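Local coordinates for magnesium and cobalt efflux protein CorC (Neisseria meningitidis serogroup B, PDB 3OI8) that probably takes part in magnesium and cobalt ion transport, this piece of it holding a pair of CBS domains that binds adenosine, at residues V52-D57 against P75-D80. Residues are numbered along the deposited sequence; the frame is centred on the assembly and turned at random.
Sequences VLKEND and PVIGED
Strand 53-54 runs parallel to strand 73-77, pairing Leu53 with Val76 and Lys54 with Ile77, and three backbone hydrogen bonds link the segments, the last from Glu55 just past the strand, each donor lying nearly along the axis of the C=O it meets. Leu53 uses both its polar backbone atoms: its N gives to Pro75 O at 3.0 Å, and its O takes Ile77 N at 2.8 Å. Glu55 N then reaches Ile77 O at 2.9 Å in a more bent bond (N-H...O 146°), just where the chain enters a type I turn from Lys54 to Asp57. Ile77 is the hub on one face. Its CG1 sits in the crowded position between backbone N and carbonyl carbon (chi1 61°), which turns the end of the side chain toward segment 52-57. There CD1 meets Val52 CG2 at 3.9 Å, the two side chains crossing at about a right angle. Exposed Lys54, bent at chi2 (-48°), runs alongside Ile77 in the same direction; its CD, CE and NZ lie along Ile77 CD1, NZ nearest at 3.6 Å. Val52 CG1 also touches Pro75 CB at 3.9 Å, again crosswise. On the other face Leu53 CB faces Val76 CG2 at 4.2 Å; Leu53 continues onto Ile62 and Tyr65 of helix 59-69, and both residues reach Leu88 of strand 84-89. Past the strands a water accepts a weak bond from Glu55 N and lies 2.6 Å from Gly78 O, to which it can donate. The pairing closes the beta-alpha-beta unit of the first CBS domain, with helix 59-69 as its crossover. Apolar contacts lie on both faces of the near-straight bonds at Leu53, and the bonded register fixes strand 53-54 beside Pro75, which touches the bound adenosine.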
loop_
_atom_site.group_PDB
_atom_site.type_symbol
_atom_site.label_atom_id
_atom_site.label_comp_id
_atom_site.label_asym_id
_atom_site.label_seq_id
_atom_site.Cartn_x
_atom_site.Cartn_y
_atom_site.Cartn_z
ATOM N N VAL A 52 -6.770 18.445 -3.876
ATOM C CA VAL A 52 -6.309 19.027 -2.611
ATOM C C VAL A 52 -7.461 19.571 -1.754
ATOM O O VAL A 52 -8.579 19.764 -2.241
ATOM C CB VAL A 52 -5.308 20.174 -2.862
ATOM C CG1 VAL A 52 -4.093 19.670 -3.650
ATOM C CG2 VAL A 52 -5.994 21.326 -3.613
ATOM N N LEU A 53 -7.178 19.843 -0.481
ATOM C CA LEU A 53 -8.163 20.475 0.404
ATOM C C LEU A 53 -7.671 21.855 0.815
ATOM O O LEU A 53 -6.471 22.036 1.041
ATOM C CB LEU A 53 -8.354 19.624 1.665
ATOM C CG LEU A 53 -8.788 18.171 1.412
ATOM C CD1 LEU A 53 -8.778 17.393 2.717
ATOM C CD2 LEU A 53 -10.166 18.137 0.768
ATOM N N LYS A 54 -8.588 22.820 0.924
ATOM C CA LYS A 54 -8.231 24.174 1.339
ATOM C C LYS A 54 -8.165 24.244 2.856
ATOM O O LYS A 54 -9.000 23.680 3.553
ATOM C CB LYS A 54 -9.245 25.222 0.856
ATOM C CG LYS A 54 -9.696 25.121 -0.592
ATOM C CD LYS A 54 -8.550 24.953 -1.561
ATOM C CE LYS A 54 -9.096 24.758 -2.979
ATOM N NZ LYS A 54 -8.166 24.035 -3.900
ATOM N N GLU A 55 -7.148 24.935 3.344
ATOM C CA GLU A 55 -6.889 25.152 4.762
ATOM C C GLU A 55 -8.162 25.394 5.582
ATOM O O GLU A 55 -8.378 24.764 6.620
ATOM C CB GLU A 55 -5.963 26.384 4.876
ATOM C CG GLU A 55 -5.254 26.578 6.203
ATOM C CD GLU A 55 -4.251 27.740 6.172
ATOM O OE1 GLU A 55 -4.254 28.534 5.197
ATOM O OE2 GLU A 55 -3.448 27.858 7.128
ATOM N N ASN A 56 -9.001 26.318 5.117
ATOM C CA ASN A 56 -10.094 26.833 5.946
ATOM C C ASN A 56 -11.478 26.288 5.584
ATOM O O ASN A 56 -12.501 26.818 6.019
ATOM C CB ASN A 56 -10.109 28.372 5.924
ATOM C CG ASN A 56 -8.922 28.986 6.657
ATOM O OD1 ASN A 56 -8.398 28.415 7.619
ATOM N ND2 ASN A 56 -8.502 30.168 6.212
ATOM N N ASP A 57 -11.513 25.227 4.787
ATOM C CA ASP A 57 -12.780 24.678 4.353
ATOM C C ASP A 57 -13.544 24.036 5.533
ATOM O O ASP A 57 -12.942 23.680 6.545
ATOM C CB ASP A 57 -12.548 23.667 3.229
ATOM C CG ASP A 57 -13.579 23.795 2.124
ATOM O OD1 ASP A 57 -14.654 24.398 2.365
ATOM O OD2 ASP A 57 -13.322 23.303 1.012
ATOM N N PRO A 75 -3.239 16.375 0.047
ATOM C CA PRO A 75 -2.457 17.565 0.416
ATOM C C PRO A 75 -3.415 18.652 0.878
ATOM O O PRO A 75 -4.487 18.797 0.303
ATOM C CB PRO A 75 -1.844 18.022 -0.919
ATOM C CG PRO A 75 -1.913 16.810 -1.819
ATOM C CD PRO A 75 -3.131 16.046 -1.389
ATOM N N VAL A 76 -3.035 19.417 1.886
ATOM C CA VAL A 76 -3.852 20.546 2.315
ATOM C C VAL A 76 -3.076 21.813 1.961
ATOM O O VAL A 76 -1.890 21.904 2.271
ATOM C CB VAL A 76 -4.137 20.496 3.820
ATOM C CG1 VAL A 76 -4.821 21.799 4.286
ATOM C CG2 VAL A 76 -5.035 19.279 4.155
ATOM N N ILE A 77 -3.742 22.772 1.315
ATOM C CA ILE A 77 -3.048 23.941 0.784
ATOM C C ILE A 77 -3.489 25.248 1.439
ATOM O O ILE A 77 -4.591 25.358 2.005
ATOM C CB ILE A 77 -3.235 24.095 -0.732
ATOM C CG1 ILE A 77 -4.721 24.277 -1.071
ATOM C CG2 ILE A 77 -2.615 22.925 -1.468
ATOM C CD1 ILE A 77 -4.994 24.869 -2.433
ATOM N N GLY A 78 -2.608 26.232 1.350
ATOM C CA GLY A 78 -2.909 27.575 1.797
ATOM C C GLY A 78 -3.407 28.358 0.601
ATOM O O GLY A 78 -4.500 28.100 0.103
ATOM N N GLU A 79 -2.593 29.292 0.114
ATOM C CA GLU A 79 -3.041 30.204 -0.940
ATOM C C GLU A 79 -3.266 29.510 -2.280
ATOM O O GLU A 79 -4.163 29.879 -3.041
ATOM C CB GLU A 79 -2.047 31.352 -1.131
ATOM C CG GLU A 79 -2.421 32.246 -2.296
ATOM C CD GLU A 79 -1.357 33.271 -2.628
ATOM O OE1 GLU A 79 -1.720 34.358 -3.138
ATOM O OE2 GLU A 79 -0.163 32.987 -2.380
ATOM N N ASP A 80 -2.427 28.521 -2.569
ATOM C CA ASP A 80 -2.503 27.762 -3.808
ATOM C C ASP A 80 -1.635 26.511 -3.661
ATOM O O ASP A 80 -1.101 26.225 -2.578
ATOM C CB ASP A 80 -2.060 28.605 -5.021
ATOM C CG ASP A 80 -0.641 29.122 -4.892
ATOM O OD1 ASP A 80 0.163 28.504 -4.161
ATOM O OD2 ASP A 80 -0.322 30.151 -5.532
HETATM O O HOH W 1 -6.842 27.306 0.936
#